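Local coordinates for tRNA (Adenine(22)-N(1))-methyltransferase (PDB 6QE6), which probably methylates N1 of adenine 22 in tRNA, and binds S-adenosyl-L-homocysteine, the product left by its methyl-donor cofactor, at residues F24-V29 with T111-G116. Numbering follows the deposited sequence.
Sequences FRLNQV and TICGLG. With SAH (S-adenosyl-L-homocysteine), chain C.
The amino-acid end of S-adenosyl-L-homocysteine is held from both segments, its carboxylate by Arg25 and its amino group, weakly, by the carbonyl of Cys113. Arg25 NH1 makes a weak, bent hydrogen bond of 3.3 Å to the ligand OXT, with an angle of 136° at the hydrogen, while the ligand O lies in the plane of the guanidinium, at the edge. The opposite charges probably reinforce this loose grip. From the strand, the ligand amino N gives a weak bond of 3.4 Å to Cys113 O. Arg25 extends to the ligand from a first torsion that sets CG between backbone N and carbonyl carbon, and the chain then bends at chi3. Such a site illustrates how Rossmann-like methyltransferases hold the amino-acid end of the cofactor beside the carboxyl ends of parallel strands: strand 109-115 is a central strand of the seven-stranded 3-2-1-4-5-7-6 sheet, and helix 24-31 packs over it, the axis of 24-29 running nearly antiparallel to that of 111-113, at 164°. Between the two segments themselves no hydrogen bond crosses, and apolar side chains make the contact. Leu26 sets its CD2 3.8 Å from Cys113 CB and almost as near to SG, and its other methyl, CD1, approaches OXT. One turn of helix away, Val29 divides its two branches. Its CG2 lies 3.8 Å from Cys113 SG. Its CG1, anti to the backbone N, meets Thr111 CG2 at 3.7 Å. Thr111 turns this methyl to the helix, while its OG1 is hydrogen-bonded to Asp41 on the adjoining strand 36-42. Leu49 of helix 48-55 touches both Val29 and Thr111.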
loop_
_atom_site.group_PDB
_atom_site.type_symbol
_atom_site.label_atom_id
_atom_site.label_comp_id
_atom_site.label_asym_id
_atom_site.label_seq_id
_atom_site.Cartn_x
_atom_site.Cartn_y
_atom_site.Cartn_z
ATOM N N PHE A 24 3.630 -7.809 11.647
ATOM C CA PHE A 24 2.454 -7.028 12.025
ATOM C C PHE A 24 1.816 -6.359 10.816
ATOM O O PHE A 24 0.587 -6.384 10.658
ATOM C CB PHE A 24 2.814 -5.970 13.072
ATOM C CG PHE A 24 1.634 -5.143 13.529
ATOM C CD1 PHE A 24 0.689 -5.667 14.400
ATOM C CD2 PHE A 24 1.456 -3.844 13.069
ATOM C CE1 PHE A 24 -0.403 -4.906 14.811
ATOM C CE2 PHE A 24 0.358 -3.094 13.472
ATOM C CZ PHE A 24 -0.557 -3.627 14.348
ATOM N N ARG A 25 2.628 -5.741 9.952
ATOM C CA ARG A 25 2.021 -5.031 8.826
ATOM C C ARG A 25 1.385 -5.994 7.825
ATOM O O ARG A 25 0.343 -5.661 7.237
ATOM C CB ARG A 25 3.037 -4.127 8.137
ATOM C CG ARG A 25 4.241 -4.826 7.594
ATOM C CD ARG A 25 5.252 -3.800 7.169
ATOM N NE ARG A 25 6.590 -4.261 7.493
ATOM C CZ ARG A 25 7.341 -4.961 6.659
ATOM N NH1 ARG A 25 6.869 -5.267 5.441
ATOM N NH2 ARG A 25 8.553 -5.353 7.047
ATOM N N LEU A 26 1.963 -7.197 7.645
ATOM C CA LEU A 26 1.340 -8.178 6.756
ATOM C C LEU A 26 0.055 -8.726 7.355
ATOM O O LEU A 26 -0.907 -8.994 6.623
ATOM C CB LEU A 26 2.319 -9.312 6.431
ATOM C CG LEU A 26 3.336 -8.931 5.341
ATOM C CD1 LEU A 26 3.965 -10.149 4.707
ATOM C CD2 LEU A 26 2.687 -8.046 4.260
ATOM N N ASN A 27 -0.001 -8.877 8.678
ATOM C CA ASN A 27 -1.268 -9.273 9.268
ATOM C C ASN A 27 -2.333 -8.221 9.049
ATOM O O ASN A 27 -3.512 -8.560 8.918
ATOM C CB ASN A 27 -1.116 -9.555 10.752
ATOM C CG ASN A 27 -0.919 -11.013 11.021
ATOM O OD1 ASN A 27 0.216 -11.479 11.234
ATOM N ND2 ASN A 27 -2.021 -11.772 10.968
ATOM N N GLN A 28 -1.947 -6.947 8.995
ATOM C CA GLN A 28 -2.945 -5.907 8.773
ATOM C C GLN A 28 -3.560 -6.041 7.393
ATOM O O GLN A 28 -4.774 -5.886 7.242
ATOM C CB GLN A 28 -2.340 -4.518 8.974
ATOM C CG GLN A 28 -1.836 -4.243 10.407
ATOM C CD GLN A 28 -2.760 -4.808 11.467
ATOM O OE1 GLN A 28 -2.373 -5.683 12.249
ATOM N NE2 GLN A 28 -3.988 -4.328 11.492
ATOM N N VAL A 29 -2.743 -6.364 6.384
ATOM C CA VAL A 29 -3.266 -6.661 5.054
ATOM C C VAL A 29 -4.200 -7.880 5.080
ATOM O O VAL A 29 -5.246 -7.900 4.409
ATOM C CB VAL A 29 -2.104 -6.862 4.064
ATOM C CG1 VAL A 29 -2.616 -7.442 2.761
ATOM C CG2 VAL A 29 -1.406 -5.561 3.805
ATOM N N THR A 111 -2.402 -7.311 -3.743
ATOM C CA THR A 111 -1.675 -6.740 -2.621
ATOM C C THR A 111 -0.264 -6.401 -3.065
ATOM O O THR A 111 0.367 -7.164 -3.809
ATOM C CB THR A 111 -1.632 -7.668 -1.403
ATOM O OG1 THR A 111 -1.026 -8.922 -1.754
ATOM C CG2 THR A 111 -3.041 -7.900 -0.875
ATOM N N ILE A 112 0.195 -5.224 -2.645
ATOM C CA ILE A 112 1.532 -4.730 -2.915
ATOM C C ILE A 112 2.057 -4.231 -1.586
ATOM O O ILE A 112 1.566 -3.218 -1.066
ATOM C CB ILE A 112 1.541 -3.606 -3.957
ATOM C CG1 ILE A 112 0.796 -4.037 -5.217
ATOM C CG2 ILE A 112 2.960 -3.196 -4.260
ATOM C CD1 ILE A 112 0.425 -2.898 -6.152
ATOM N N CYS A 113 3.045 -4.930 -1.026
ATOM C CA CYS A 113 3.555 -4.609 0.298
ATOM C C CYS A 113 5.071 -4.489 0.270
ATOM O O CYS A 113 5.761 -5.271 -0.393
ATOM C CB CYS A 113 3.124 -5.668 1.320
ATOM S SG CYS A 113 1.334 -6.007 1.264
ATOM N N GLY A 114 5.582 -3.496 0.993
ATOM C CA GLY A 114 7.016 -3.358 1.143
ATOM C C GLY A 114 7.730 -2.705 -0.018
ATOM O O GLY A 114 8.902 -3.006 -0.253
ATOM N N LEU A 115 7.053 -1.834 -0.763
ATOM C CA LEU A 115 7.679 -1.002 -1.777
ATOM C C LEU A 115 7.352 0.456 -1.484
ATOM O O LEU A 115 6.485 0.768 -0.659
ATOM C CB LEU A 115 7.225 -1.407 -3.185
ATOM C CG LEU A 115 7.501 -2.865 -3.595
ATOM C CD1 LEU A 115 6.826 -3.223 -4.903
ATOM C CD2 LEU A 115 9.018 -3.170 -3.667
ATOM N N GLY A 116 8.091 1.356 -2.150
ATOM C CA GLY A 116 7.792 2.770 -2.076
ATOM C C GLY A 116 6.655 3.189 -3.008
ATOM O O GLY A 116 6.333 2.536 -4.003
HETATM N N SAH C . 5.983 -8.583 0.171
HETATM C CA SAH C . 6.983 -8.713 1.226
HETATM C CB SAH C . 8.396 -8.485 0.669
HETATM C CG SAH C . 8.725 -7.077 0.170
HETATM S SD SAH C . 10.464 -6.923 -0.320
HETATM C C SAH C . 6.711 -7.747 2.382
HETATM O O SAH C . 6.001 -6.749 2.221
HETATM O OXT SAH C . 7.198 -7.937 3.503
HETATM C "C5'" SAH C . 10.007 -6.253 -1.935
HETATM C "C4'" SAH C . 9.892 -7.344 -2.994
HETATM O "O4'" SAH C . 9.315 -6.797 -4.156
HETATM C "C3'" SAH C . 11.243 -7.889 -3.420
HETATM O "O3'" SAH C . 11.222 -9.296 -3.353
HETATM C "C2'" SAH C . 11.411 -7.446 -4.863
HETATM O "O2'" SAH C . 12.055 -8.454 -5.592
HETATM C "C1'" SAH C . 9.980 -7.243 -5.310
HETATM N N9 SAH C . 9.823 -6.221 -6.346
HETATM C C8 SAH C . 10.491 -5.035 -6.451
HETATM N N7 SAH C . 10.019 -4.389 -7.552
HETATM C C5 SAH C . 9.073 -5.137 -8.131
HETATM C C6 SAH C . 8.296 -4.948 -9.263
HETATM N N6 SAH C . 8.419 -3.846 -9.999
HETATM N N1 SAH C . 7.393 -5.923 -9.620
HETATM C C2 SAH C . 7.255 -7.068 -8.861
HETATM N N3 SAH C . 8.037 -7.241 -7.739
HETATM C C4 SAH C . 8.930 -6.290 -7.381
#